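PDB 3D3Z: actibind from Aspergillus niger, which cleaves RNA as a T2-family ribonuclease, probably without strict base specificity and with a preference for adenylic acid. Local coordinates for residues 24-38 against 195-209. Sequence-based numbering, arbitrary orientation.
Sequences NSPGGSLLQTQFWDY and ALSQLYYYFNVKGSA. With D3Z (1-(5-deoxy-beta-L-xylofuranosyl)pyrimidine-2,4(1H,3H)-dione), chain E.
Leu31 and Tyr202 both set CG beside the backbone N (chi1 -70° and -66°), and the two side chains run alongside each other. Leu31 CG lies over one face of the Tyr202 ring, 3.8 Å from its centroid, in a CH-pi contact. Ser29 OG meets the edge of the same ring. On the same face of the sheet, Thr33 CG2 packs 3.5 Å from Tyr200 CD1. Phe35 and Gln198 follow, side by side, with Phe35 CE1 3.7 Å from Gln198 CD. A water joins Gln34 O to Gln198 OE1.

On the opposite face of the sheet, the Gln34 amide packs against Tyr201, with NE2 3.6 Å from CE2. Gln34 NE2 also donates an almost straight bond to Gln32 OE1 (2.8 Å). This bond, with those of Gln34 NE2 to Leu150 O and of Gln34 OE1 to Ser152 OG, fixes how the amide is turned. Ser152 OG also bonds Tyr201 OH, and helix 134-147 covers this side. Leu30 CG touches Val205 CG2 at 4.0 Å.

Backbone hydrogen bonds join the segments from Leu30 to Trp36, just past strand 29-35; Phe203 N to Leu30 O is weak. Strands 29-35 and 195-206 thus form an antiparallel pair within the central sheet of this RNase T2 fold. Its Phe35 end reaches the nucleoside pocket, beside the predicted active-site His51.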
loop_
_atom_site.group_PDB
_atom_site.type_symbol
_atom_site.label_atom_id
_atom_site.label_comp_id
_atom_site.label_asym_id
_atom_site.label_seq_id
_atom_site.Cartn_x
_atom_site.Cartn_y
_atom_site.Cartn_z
ATOM N N ASN A 24 -13.730 -1.710 9.693
ATOM C CA ASN A 24 -13.055 -0.535 9.150
ATOM C C ASN A 24 -14.056 0.472 8.570
ATOM O O ASN A 24 -14.751 0.186 7.583
ATOM C CB ASN A 24 -11.978 -0.939 8.104
ATOM C CG ASN A 24 -10.741 -1.574 8.740
ATOM O OD1 ASN A 24 -9.870 -0.863 9.286
ATOM N ND2 ASN A 24 -10.647 -2.907 8.659
ATOM N N SER A 25 -14.158 1.605 9.249
ATOM C CA SER A 25 -15.119 2.641 8.951
ATOM C C SER A 25 -14.741 3.869 9.722
ATOM O O SER A 25 -14.406 3.789 10.924
ATOM C CB SER A 25 -16.531 2.192 9.337
ATOM O OG SER A 25 -17.519 3.147 8.992
ATOM N N PRO A 26 -14.809 5.048 9.064
ATOM C CA PRO A 26 -15.290 5.304 7.689
ATOM C C PRO A 26 -14.284 4.887 6.597
ATOM O O PRO A 26 -14.643 4.757 5.435
ATOM C CB PRO A 26 -15.563 6.820 7.679
ATOM C CG PRO A 26 -14.676 7.396 8.706
ATOM C CD PRO A 26 -14.373 6.276 9.748
ATOM N N GLY A 27 -13.046 4.632 7.000
ATOM C CA GLY A 27 -12.003 4.164 6.086
ATOM C C GLY A 27 -12.096 2.699 5.723
ATOM O O GLY A 27 -11.231 1.921 6.070
ATOM N N GLY A 28 -13.130 2.341 4.970
ATOM C CA GLY A 28 -13.396 0.966 4.593
ATOM C C GLY A 28 -12.797 0.520 3.286
ATOM O O GLY A 28 -12.831 -0.673 2.968
ATOM N N SER A 29 -12.259 1.467 2.511
ATOM C CA SER A 29 -11.520 1.153 1.296
ATOM C C SER A 29 -10.029 1.308 1.597
ATOM O O SER A 29 -9.549 2.415 1.879
ATOM C CB SER A 29 -11.942 2.045 0.097
ATOM O OG SER A 29 -11.143 1.712 -1.013
ATOM N N LEU A 30 -9.320 0.190 1.574
ATOM C CA LEU A 30 -7.906 0.162 1.923
ATOM C C LEU A 30 -7.097 0.033 0.642
ATOM O O LEU A 30 -7.238 -0.926 -0.065
ATOM C CB LEU A 30 -7.573 -1.019 2.862
ATOM C CG LEU A 30 -7.834 -0.863 4.360
ATOM C CD1 LEU A 30 -6.762 0.046 4.961
ATOM C CD2 LEU A 30 -9.140 -0.340 4.670
ATOM N N LEU A 31 -6.210 0.995 0.412
ATOM C CA LEU A 31 -5.402 1.074 -0.803
ATOM C C LEU A 31 -3.976 0.686 -0.512
ATOM O O LEU A 31 -3.303 1.375 0.228
ATOM C CB LEU A 31 -5.438 2.498 -1.395
ATOM C CG LEU A 31 -6.732 3.012 -2.029
ATOM C CD1 LEU A 31 -7.994 3.039 -1.090
ATOM C CD2 LEU A 31 -6.434 4.396 -2.554
ATOM N N GLN A 32 -3.532 -0.409 -1.110
ATOM C CA GLN A 32 -2.116 -0.754 -1.117
ATOM C C GLN A 32 -1.507 -0.092 -2.357
ATOM O O GLN A 32 -1.804 -0.440 -3.489
ATOM C CB GLN A 32 -1.863 -2.252 -1.113
ATOM C CG GLN A 32 -0.468 -2.666 -0.563
ATOM C CD GLN A 32 0.714 -2.278 -1.453
ATOM O OE1 GLN A 32 0.951 -2.876 -2.516
ATOM N NE2 GLN A 32 1.566 -1.352 -0.944
ATOM N N THR A 33 -0.640 0.886 -2.105
ATOM C CA THR A 33 -0.112 1.740 -3.191
ATOM C C THR A 33 1.367 1.428 -3.441
ATOM O O THR A 33 2.106 1.072 -2.513
ATOM C CB THR A 33 -0.314 3.218 -2.881
ATOM O OG1 THR A 33 0.390 3.552 -1.683
ATOM C CG2 THR A 33 -1.779 3.476 -2.683
ATOM N N GLN A 34 1.776 1.527 -4.707
ATOM C CA GLN A 34 3.116 1.204 -5.127
ATOM C C GLN A 34 3.749 2.246 -6.073
ATOM O O GLN A 34 3.054 2.989 -6.749
ATOM C CB GLN A 34 3.085 -0.160 -5.824
ATOM C CG GLN A 34 2.544 -1.277 -4.983
ATOM C CD GLN A 34 2.557 -2.613 -5.694
ATOM O OE1 GLN A 34 3.197 -2.764 -6.760
ATOM N NE2 GLN A 34 1.961 -3.622 -5.054
ATOM N N PHE A 35 5.077 2.269 -6.135
ATOM C CA PHE A 35 5.817 3.129 -7.041
ATOM C C PHE A 35 6.665 2.349 -8.028
ATOM O O PHE A 35 7.165 1.315 -7.679
ATOM C CB PHE A 35 6.864 3.889 -6.239
ATOM C CG PHE A 35 6.334 5.063 -5.524
ATOM C CD1 PHE A 35 5.520 5.961 -6.172
ATOM C CD2 PHE A 35 6.712 5.326 -4.211
ATOM C CE1 PHE A 35 5.084 7.073 -5.532
ATOM C CE2 PHE A 35 6.257 6.450 -3.577
ATOM C CZ PHE A 35 5.449 7.315 -4.235
ATOM N N TRP A 36 6.836 2.918 -9.219
ATOM C CA TRP A 36 7.902 2.564 -10.158
ATOM C C TRP A 36 8.860 3.791 -10.269
ATOM O O TRP A 36 8.577 4.776 -10.989
ATOM C CB TRP A 36 7.284 2.142 -11.526
ATOM C CG TRP A 36 8.316 1.718 -12.495
ATOM C CD1 TRP A 36 8.795 2.426 -13.599
ATOM C CD2 TRP A 36 9.035 0.493 -12.462
ATOM N NE1 TRP A 36 9.781 1.699 -14.219
ATOM C CE2 TRP A 36 9.924 0.499 -13.571
ATOM C CE3 TRP A 36 8.998 -0.632 -11.626
ATOM C CZ2 TRP A 36 10.784 -0.552 -13.827
ATOM C CZ3 TRP A 36 9.862 -1.690 -11.895
ATOM C CH2 TRP A 36 10.734 -1.643 -12.990
ATOM N N ASP A 37 9.953 3.777 -9.502
ATOM C CA ASP A 37 10.876 4.885 -9.421
ATOM C C ASP A 37 12.023 4.598 -10.388
ATOM O O ASP A 37 12.810 3.682 -10.170
ATOM C CB ASP A 37 11.422 5.063 -7.986
ATOM C CG ASP A 37 10.380 5.580 -6.979
ATOM O OD1 ASP A 37 9.331 6.142 -7.373
ATOM O OD2 ASP A 37 10.630 5.422 -5.740
ATOM N N TYR A 38 12.075 5.331 -11.518
ATOM C CA TYR A 38 13.112 5.119 -12.581
ATOM C C TYR A 38 14.139 6.292 -12.680
ATOM O O TYR A 38 15.348 6.103 -13.030
ATOM C CB TYR A 38 12.415 4.823 -13.940
ATOM C CG TYR A 38 11.507 5.936 -14.335
ATOM C CD1 TYR A 38 10.146 5.907 -13.977
ATOM C CD2 TYR A 38 12.015 7.098 -14.929
ATOM C CE1 TYR A 38 9.312 6.979 -14.242
ATOM C CE2 TYR A 38 11.176 8.178 -15.223
ATOM C CZ TYR A 38 9.824 8.099 -14.897
ATOM O OH TYR A 38 9.018 9.195 -15.137
ATOM N N ALA A 195 4.969 8.255 -18.388
ATOM C CA ALA A 195 5.602 7.007 -17.932
ATOM C C ALA A 195 4.814 6.405 -16.747
ATOM O O ALA A 195 4.320 7.104 -15.859
ATOM C CB ALA A 195 7.060 7.237 -17.533
ATOM N N LEU A 196 4.711 5.093 -16.779
ATOM C CA LEU A 196 4.129 4.281 -15.731
ATOM C C LEU A 196 4.952 4.534 -14.429
ATOM O O LEU A 196 6.200 4.479 -14.414
ATOM C CB LEU A 196 4.092 2.806 -16.225
ATOM C CG LEU A 196 3.229 1.737 -15.601
ATOM C CD1 LEU A 196 1.757 2.096 -15.578
ATOM C CD2 LEU A 196 3.526 0.401 -16.315
ATOM N N SER A 197 4.219 4.876 -13.389
ATOM C CA SER A 197 4.735 5.527 -12.188
ATOM C C SER A 197 4.136 5.026 -10.850
ATOM O O SER A 197 4.865 4.846 -9.898
ATOM C CB SER A 197 4.466 7.007 -12.302
ATOM O OG SER A 197 4.975 7.628 -11.157
ATOM N N GLN A 198 2.815 4.873 -10.772
ATOM C CA GLN A 198 2.113 4.548 -9.517
ATOM C C GLN A 198 0.966 3.565 -9.750
ATOM O O GLN A 198 0.322 3.595 -10.825
ATOM C CB GLN A 198 1.542 5.829 -8.905
ATOM C CG GLN A 198 2.618 6.862 -8.464
ATOM C CD GLN A 198 2.093 7.924 -7.548
ATOM O OE1 GLN A 198 1.408 7.613 -6.581
ATOM N NE2 GLN A 198 2.410 9.221 -7.848
ATOM N N LEU A 199 0.685 2.764 -8.725
ATOM C CA LEU A 199 -0.425 1.799 -8.697
ATOM C C LEU A 199 -1.131 1.872 -7.330
ATOM O O LEU A 199 -0.466 1.992 -6.252
ATOM C CB LEU A 199 0.069 0.385 -8.990
ATOM C CG LEU A 199 0.717 0.038 -10.341
ATOM C CD1 LEU A 199 1.235 -1.386 -10.349
ATOM C CD2 LEU A 199 -0.273 0.266 -11.518
ATOM N N TYR A 200 -2.473 1.929 -7.355
ATOM C CA TYR A 200 -3.307 1.750 -6.132
ATOM C C TYR A 200 -4.223 0.536 -6.290
ATOM O O TYR A 200 -5.161 0.535 -7.101
ATOM C CB TYR A 200 -4.207 2.926 -5.776
ATOM C CG TYR A 200 -3.717 4.353 -5.880
ATOM C CD1 TYR A 200 -2.349 4.706 -5.891
ATOM C CD2 TYR A 200 -4.650 5.391 -5.938
ATOM C CE1 TYR A 200 -1.962 6.032 -5.975
ATOM C CE2 TYR A 200 -4.263 6.711 -6.020
ATOM C CZ TYR A 200 -2.928 7.039 -6.026
ATOM O OH TYR A 200 -2.574 8.379 -6.096
ATOM N N TYR A 201 -3.951 -0.500 -5.502
ATOM C CA TYR A 201 -4.821 -1.678 -5.424
ATOM C C TYR A 201 -5.801 -1.503 -4.274
ATOM O O TYR A 201 -5.390 -1.370 -3.122
ATOM C CB TYR A 201 -3.985 -2.932 -5.235
ATOM C CG TYR A 201 -3.019 -3.318 -6.330
ATOM C CD1 TYR A 201 -3.400 -4.217 -7.345
ATOM C CD2 TYR A 201 -1.697 -2.887 -6.323
ATOM C CE1 TYR A 201 -2.495 -4.638 -8.300
ATOM C CE2 TYR A 201 -0.816 -3.295 -7.291
ATOM C CZ TYR A 201 -1.233 -4.138 -8.297
ATOM O OH TYR A 201 -0.371 -4.577 -9.260
ATOM N N TYR A 202 -7.102 -1.504 -4.596
ATOM C CA TYR A 202 -8.174 -1.272 -3.631
ATOM C C TYR A 202 -8.683 -2.588 -3.050
ATOM O O TYR A 202 -8.688 -3.645 -3.721
ATOM C CB TYR A 202 -9.353 -0.512 -4.253
ATOM C CG TYR A 202 -9.045 0.920 -4.677
ATOM C CD1 TYR A 202 -9.587 1.992 -4.011
ATOM C CD2 TYR A 202 -8.221 1.187 -5.777
ATOM C CE1 TYR A 202 -9.293 3.324 -4.401
ATOM C CE2 TYR A 202 -7.935 2.517 -6.185
ATOM C CZ TYR A 202 -8.489 3.556 -5.504
ATOM O OH TYR A 202 -8.201 4.847 -5.901
ATOM N N PHE A 203 -9.058 -2.511 -1.776
ATOM C CA PHE A 203 -9.528 -3.663 -0.993
ATOM C C PHE A 203 -10.623 -3.226 -0.041
ATOM O O PHE A 203 -10.656 -2.095 0.484
ATOM C CB PHE A 203 -8.406 -4.228 -0.116
ATOM C CG PHE A 203 -7.339 -4.914 -0.860
ATOM C CD1 PHE A 203 -7.475 -6.242 -1.193
ATOM C CD2 PHE A 203 -6.179 -4.231 -1.214
ATOM C CE1 PHE A 203 -6.492 -6.878 -1.850
ATOM C CE2 PHE A 203 -5.206 -4.869 -1.884
ATOM C CZ PHE A 203 -5.353 -6.187 -2.192
ATOM N N ASN A 204 -11.531 -4.145 0.219
ATOM C CA ASN A 204 -12.344 -4.036 1.416
ATOM C C ASN A 204 -11.865 -5.148 2.373
ATOM O O ASN A 204 -11.197 -6.105 1.948
ATOM C CB ASN A 204 -13.842 -4.138 1.119
ATOM C CG ASN A 204 -14.369 -3.024 0.156
ATOM O OD1 ASN A 204 -14.101 -1.830 0.306
ATOM N ND2 ASN A 204 -15.142 -3.446 -0.805
ATOM N N VAL A 205 -12.203 -4.990 3.647
ATOM C CA VAL A 205 -11.637 -5.794 4.767
ATOM C C VAL A 205 -12.744 -6.418 5.633
ATOM O O VAL A 205 -13.693 -5.761 6.036
ATOM C CB VAL A 205 -10.625 -4.969 5.629
ATOM C CG1 VAL A 205 -10.036 -5.817 6.778
ATOM C CG2 VAL A 205 -9.469 -4.467 4.722
ATOM N N LYS A 206 -12.572 -7.712 5.900
ATOM C CA LYS A 206 -13.357 -8.451 6.892
ATOM C C LYS A 206 -12.494 -8.559 8.145
ATOM O O LYS A 206 -11.427 -9.149 8.109
ATOM C CB LYS A 206 -13.678 -9.838 6.361
ATOM C CG LYS A 206 -14.549 -9.843 5.106
ATOM C CD LYS A 206 -14.569 -11.222 4.411
ATOM C CE LYS A 206 -15.607 -12.161 5.034
ATOM N NZ LYS A 206 -17.041 -11.707 4.867
ATOM N N GLY A 207 -12.944 -7.922 9.213
ATOM C CA GLY A 207 -12.195 -7.866 10.452
ATOM C C GLY A 207 -11.290 -6.649 10.600
ATOM O O GLY A 207 -11.616 -5.519 10.208
ATOM N N SER A 208 -10.147 -6.898 11.212
ATOM C CA SER A 208 -9.199 -5.834 11.490
ATOM C C SER A 208 -8.297 -5.611 10.282
ATOM O O SER A 208 -8.038 -6.528 9.528
ATOM C CB SER A 208 -8.313 -6.213 12.686
ATOM O OG SER A 208 -7.386 -5.190 13.000
ATOM N N ALA A 209 -7.835 -4.374 10.126
ATOM C CA ALA A 209 -6.803 -4.067 9.125
ATOM C C ALA A 209 -5.533 -4.819 9.412
ATOM O O ALA A 209 -4.777 -5.060 8.485
ATOM C CB ALA A 209 -6.499 -2.558 9.050
HETATM N N1 D3Z E . 8.073 10.188 -2.204
HETATM C C2 D3Z E . 9.077 9.826 -1.286
HETATM N N3 D3Z E . 9.760 8.701 -1.471
HETATM C C4 D3Z E . 9.515 7.889 -2.501
HETATM C C5 D3Z E . 8.538 8.234 -3.396
HETATM C C6 D3Z E . 7.810 9.406 -3.239
HETATM O O2 D3Z E . 9.348 10.543 -0.299
HETATM O O4 D3Z E . 10.153 6.833 -2.693
HETATM C "C1'" D3Z E . 7.307 11.395 -2.024
HETATM C "C2'" D3Z E . 7.360 11.695 -0.540
HETATM O "O2'" D3Z E . 8.140 12.883 -0.308
HETATM C "C3'" D3Z E . 5.916 11.770 -0.078
HETATM C "C4'" D3Z E . 5.048 11.547 -1.304
HETATM O "O3'" D3Z E . 5.642 10.755 0.874
HETATM O "O4'" D3Z E . 5.931 11.173 -2.380
HETATM C "C5'" D3Z E . 4.003 10.479 -1.002
HETATM O O HOH W 1 -13.145 -4.361 8.249
HETATM O O HOH W 2 1.588 5.156 -5.331
HETATM O O HOH W 3 7.959 7.171 -11.024
#